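Local coordinates for Lmo2445 protein (PDB 5HZL) that is of unknown function but is a secreted, internalin-like leucine-rich repeat protein of Listeria monocytogenes that binds calcium ions, at residues 62-70 and 85-93. Sequence-based numbering, arbitrary orientation.
Sequences LGLTGEDLS and IWSNNIGEL
N88 slides its side chain alongside L64 and puts OD1 between two backbone amides: L62 N gives a bond of 2.9 Å to OD1, L64 N one of 3.1 Å to the same oxygen. The two donors come from opposite faces of the amide plane, 37° and 42° out of it, so the carboxamide is gripped like a plate between fingers. Its rotation is fixed at the other end too, where ND2 donates to I85 O at 3.0 Å and to L59 O. N88 sits at the consensus asparagine position of the leucine-rich repeat, one rung of the asparagine ladder, here bonding the turns after strands 56-58 and 82-84. Further along, N89 N donates to L64 O, and G66 N donates to I90 O, joining successive coils. G66 CA makes a CA-H...O contact with E92 O, 3.4 Å away, an approach that brings the first turn of the helix against strand 91-92. T65 and D68 form a capping box on helix 66-70, which sends L69 inward: its CD1 touches CD1 of both I90 and L93 at 3.7 Å, and the I90 side chain crosses it at about a right angle. L93 gets there with CG anti to its backbone N (chi1 -179°). The solvent side is looser: at exposed G63 and S87, a water accepts weakly from G63 N and donates to S87 O.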
loop_
_atom_site.group_PDB
_atom_site.type_symbol
_atom_site.label_atom_id
_atom_site.label_comp_id
_atom_site.label_asym_id
_atom_site.label_seq_id
_atom_site.Cartn_x
_atom_site.Cartn_y
_atom_site.Cartn_z
ATOM N N LEU A 62 -14.674 -4.566 12.872
ATOM C CA LEU A 62 -15.038 -5.750 13.704
ATOM C C LEU A 62 -13.820 -6.480 14.298
ATOM O O LEU A 62 -13.933 -7.612 14.755
ATOM C CB LEU A 62 -15.877 -6.755 12.892
ATOM C CG LEU A 62 -17.217 -6.279 12.331
ATOM C CD1 LEU A 62 -17.785 -7.298 11.353
ATOM C CD2 LEU A 62 -18.199 -5.967 13.444
ATOM N N GLY A 63 -12.659 -5.843 14.291
ATOM C CA GLY A 63 -11.473 -6.477 14.849
ATOM C C GLY A 63 -10.987 -7.736 14.151
ATOM O O GLY A 63 -10.198 -8.487 14.728
ATOM N N LEU A 64 -11.423 -7.937 12.906
ATOM C CA LEU A 64 -11.065 -9.123 12.136
ATOM C C LEU A 64 -9.609 -9.162 11.632
ATOM O O LEU A 64 -9.055 -8.152 11.217
ATOM C CB LEU A 64 -11.992 -9.249 10.921
ATOM C CG LEU A 64 -13.502 -9.302 11.146
ATOM C CD1 LEU A 64 -14.244 -9.278 9.823
ATOM C CD2 LEU A 64 -13.887 -10.534 11.924
ATOM N N THR A 65 -9.027 -10.358 11.669
ATOM C CA THR A 65 -7.687 -10.626 11.191
ATOM C C THR A 65 -7.843 -11.311 9.842
ATOM O O THR A 65 -8.954 -11.610 9.447
ATOM C CB THR A 65 -6.949 -11.595 12.132
ATOM O OG1 THR A 65 -7.669 -12.831 12.213
ATOM C CG2 THR A 65 -6.829 -11.009 13.512
ATOM N N GLY A 66 -6.734 -11.556 9.143
ATOM C CA GLY A 66 -6.741 -12.266 7.850
ATOM C C GLY A 66 -7.332 -13.664 8.020
ATOM O O GLY A 66 -8.159 -14.082 7.215
ATOM N N GLU A 67 -6.889 -14.379 9.062
ATOM C CA GLU A 67 -7.410 -15.714 9.418
ATOM C C GLU A 67 -8.924 -15.722 9.531
ATOM O O GLU A 67 -9.584 -16.603 9.000
ATOM C CB GLU A 67 -6.869 -16.151 10.786
ATOM C CG GLU A 67 -5.527 -16.862 10.825
ATOM C CD GLU A 67 -5.638 -18.337 10.444
ATOM O OE1 GLU A 67 -4.809 -19.145 10.925
ATOM O OE2 GLU A 67 -6.572 -18.710 9.703
ATOM N N ASP A 68 -9.464 -14.752 10.263
ATOM C CA ASP A 68 -10.912 -14.641 10.436
ATOM C C ASP A 68 -11.570 -14.560 9.073
ATOM O O ASP A 68 -12.449 -15.337 8.772
ATOM C CB ASP A 68 -11.294 -13.400 11.269
ATOM C CG ASP A 68 -10.845 -13.483 12.736
ATOM O OD1 ASP A 68 -10.770 -14.607 13.277
ATOM O OD2 ASP A 68 -10.607 -12.411 13.357
ATOM N N LEU A 69 -11.106 -13.629 8.245
ATOM C CA LEU A 69 -11.663 -13.442 6.900
ATOM C C LEU A 69 -11.557 -14.632 5.957
ATOM O O LEU A 69 -12.382 -14.769 5.065
ATOM C CB LEU A 69 -11.028 -12.229 6.204
ATOM C CG LEU A 69 -11.365 -10.844 6.740
ATOM C CD1 LEU A 69 -10.504 -9.797 6.056
ATOM C CD2 LEU A 69 -12.841 -10.526 6.556
ATOM N N SER A 70 -10.555 -15.476 6.140
ATOM C CA SER A 70 -10.371 -16.630 5.253
ATOM C C SER A 70 -11.577 -17.572 5.276
ATOM O O SER A 70 -11.823 -18.320 4.332
ATOM C CB SER A 70 -9.063 -17.364 5.559
ATOM O OG SER A 70 -9.041 -17.844 6.877
ATOM N N ILE A 85 -14.191 -3.919 4.371
ATOM C CA ILE A 85 -13.395 -4.416 5.499
ATOM C C ILE A 85 -12.542 -3.352 6.186
ATOM O O ILE A 85 -11.554 -3.673 6.841
ATOM C CB ILE A 85 -12.492 -5.605 5.071
ATOM C CG1 ILE A 85 -11.604 -5.215 3.891
ATOM C CG2 ILE A 85 -13.331 -6.820 4.705
ATOM C CD1 ILE A 85 -10.658 -6.301 3.440
ATOM N N TRP A 86 -12.947 -2.095 6.078
ATOM C CA TRP A 86 -12.200 -0.998 6.700
ATOM C C TRP A 86 -12.272 -0.996 8.231
ATOM O O TRP A 86 -13.242 -1.459 8.793
ATOM C CB TRP A 86 -12.626 0.357 6.111
ATOM C CG TRP A 86 -14.110 0.636 6.021
ATOM C CD1 TRP A 86 -14.926 0.358 4.965
ATOM C CD2 TRP A 86 -14.931 1.276 7.001
ATOM N NE1 TRP A 86 -16.209 0.763 5.232
ATOM C CE2 TRP A 86 -16.244 1.338 6.469
ATOM C CE3 TRP A 86 -14.694 1.794 8.277
ATOM C CZ2 TRP A 86 -17.318 1.904 7.169
ATOM C CZ3 TRP A 86 -15.770 2.363 8.985
ATOM C CH2 TRP A 86 -17.064 2.410 8.425
ATOM N N SER A 87 -11.226 -0.468 8.869
ATOM C CA SER A 87 -11.073 -0.376 10.333
ATOM C C SER A 87 -10.935 -1.739 11.063
ATOM O O SER A 87 -11.311 -1.874 12.226
ATOM C CB SER A 87 -12.145 0.522 10.967
ATOM O OG SER A 87 -12.001 1.864 10.539
ATOM N N ASN A 88 -10.411 -2.748 10.359
ATOM C CA ASN A 88 -10.157 -4.084 10.916
ATOM C C ASN A 88 -8.694 -4.180 11.302
ATOM O O ASN A 88 -8.012 -3.176 11.283
ATOM C CB ASN A 88 -10.619 -5.181 9.950
ATOM C CG ASN A 88 -12.114 -5.447 10.049
ATOM O OD1 ASN A 88 -12.634 -5.718 11.133
ATOM N ND2 ASN A 88 -12.798 -5.426 8.919
ATOM N N ASN A 89 -8.215 -5.361 11.671
ATOM C CA ASN A 89 -6.824 -5.572 12.100
ATOM C C ASN A 89 -6.330 -6.841 11.393
ATOM O O ASN A 89 -6.031 -7.878 11.995
ATOM C CB ASN A 89 -6.844 -5.738 13.609
ATOM C CG ASN A 89 -5.472 -5.838 14.196
ATOM O OD1 ASN A 89 -4.505 -5.293 13.661
ATOM N ND2 ASN A 89 -5.373 -6.525 15.311
ATOM N N ILE A 90 -6.243 -6.696 10.086
ATOM C CA ILE A 90 -5.951 -7.778 9.152
ATOM C C ILE A 90 -4.585 -8.441 9.071
ATOM O O ILE A 90 -4.507 -9.651 9.237
ATOM C CB ILE A 90 -6.464 -7.354 7.730
ATOM C CG1 ILE A 90 -7.993 -7.190 7.794
ATOM C CG2 ILE A 90 -6.090 -8.356 6.639
ATOM C CD1 ILE A 90 -8.634 -6.647 6.530
ATOM N N GLY A 91 -3.534 -7.688 8.795
ATOM C CA GLY A 91 -2.213 -8.289 8.616
ATOM C C GLY A 91 -2.211 -8.823 7.187
ATOM O O GLY A 91 -2.474 -8.058 6.259
ATOM N N GLU A 92 -1.937 -10.117 6.995
ATOM C CA GLU A 92 -1.934 -10.714 5.645
ATOM C C GLU A 92 -3.349 -11.021 5.213
ATOM O O GLU A 92 -3.997 -11.872 5.803
ATOM C CB GLU A 92 -1.049 -11.958 5.582
ATOM C CG GLU A 92 0.417 -11.574 5.756
ATOM C CD GLU A 92 1.418 -12.709 5.712
ATOM O OE1 GLU A 92 1.033 -13.897 5.790
ATOM O OE2 GLU A 92 2.615 -12.387 5.616
ATOM N N LEU A 93 -3.834 -10.305 4.197
ATOM C CA LEU A 93 -5.197 -10.507 3.678
ATOM C C LEU A 93 -5.251 -11.787 2.835
ATOM O O LEU A 93 -4.442 -11.953 1.927
ATOM C CB LEU A 93 -5.623 -9.326 2.792
ATOM C CG LEU A 93 -7.040 -9.376 2.192
ATOM C CD1 LEU A 93 -8.124 -9.136 3.242
ATOM C CD2 LEU A 93 -7.186 -8.346 1.091
HETATM O O HOH W 1 -11.060 -3.302 14.472
#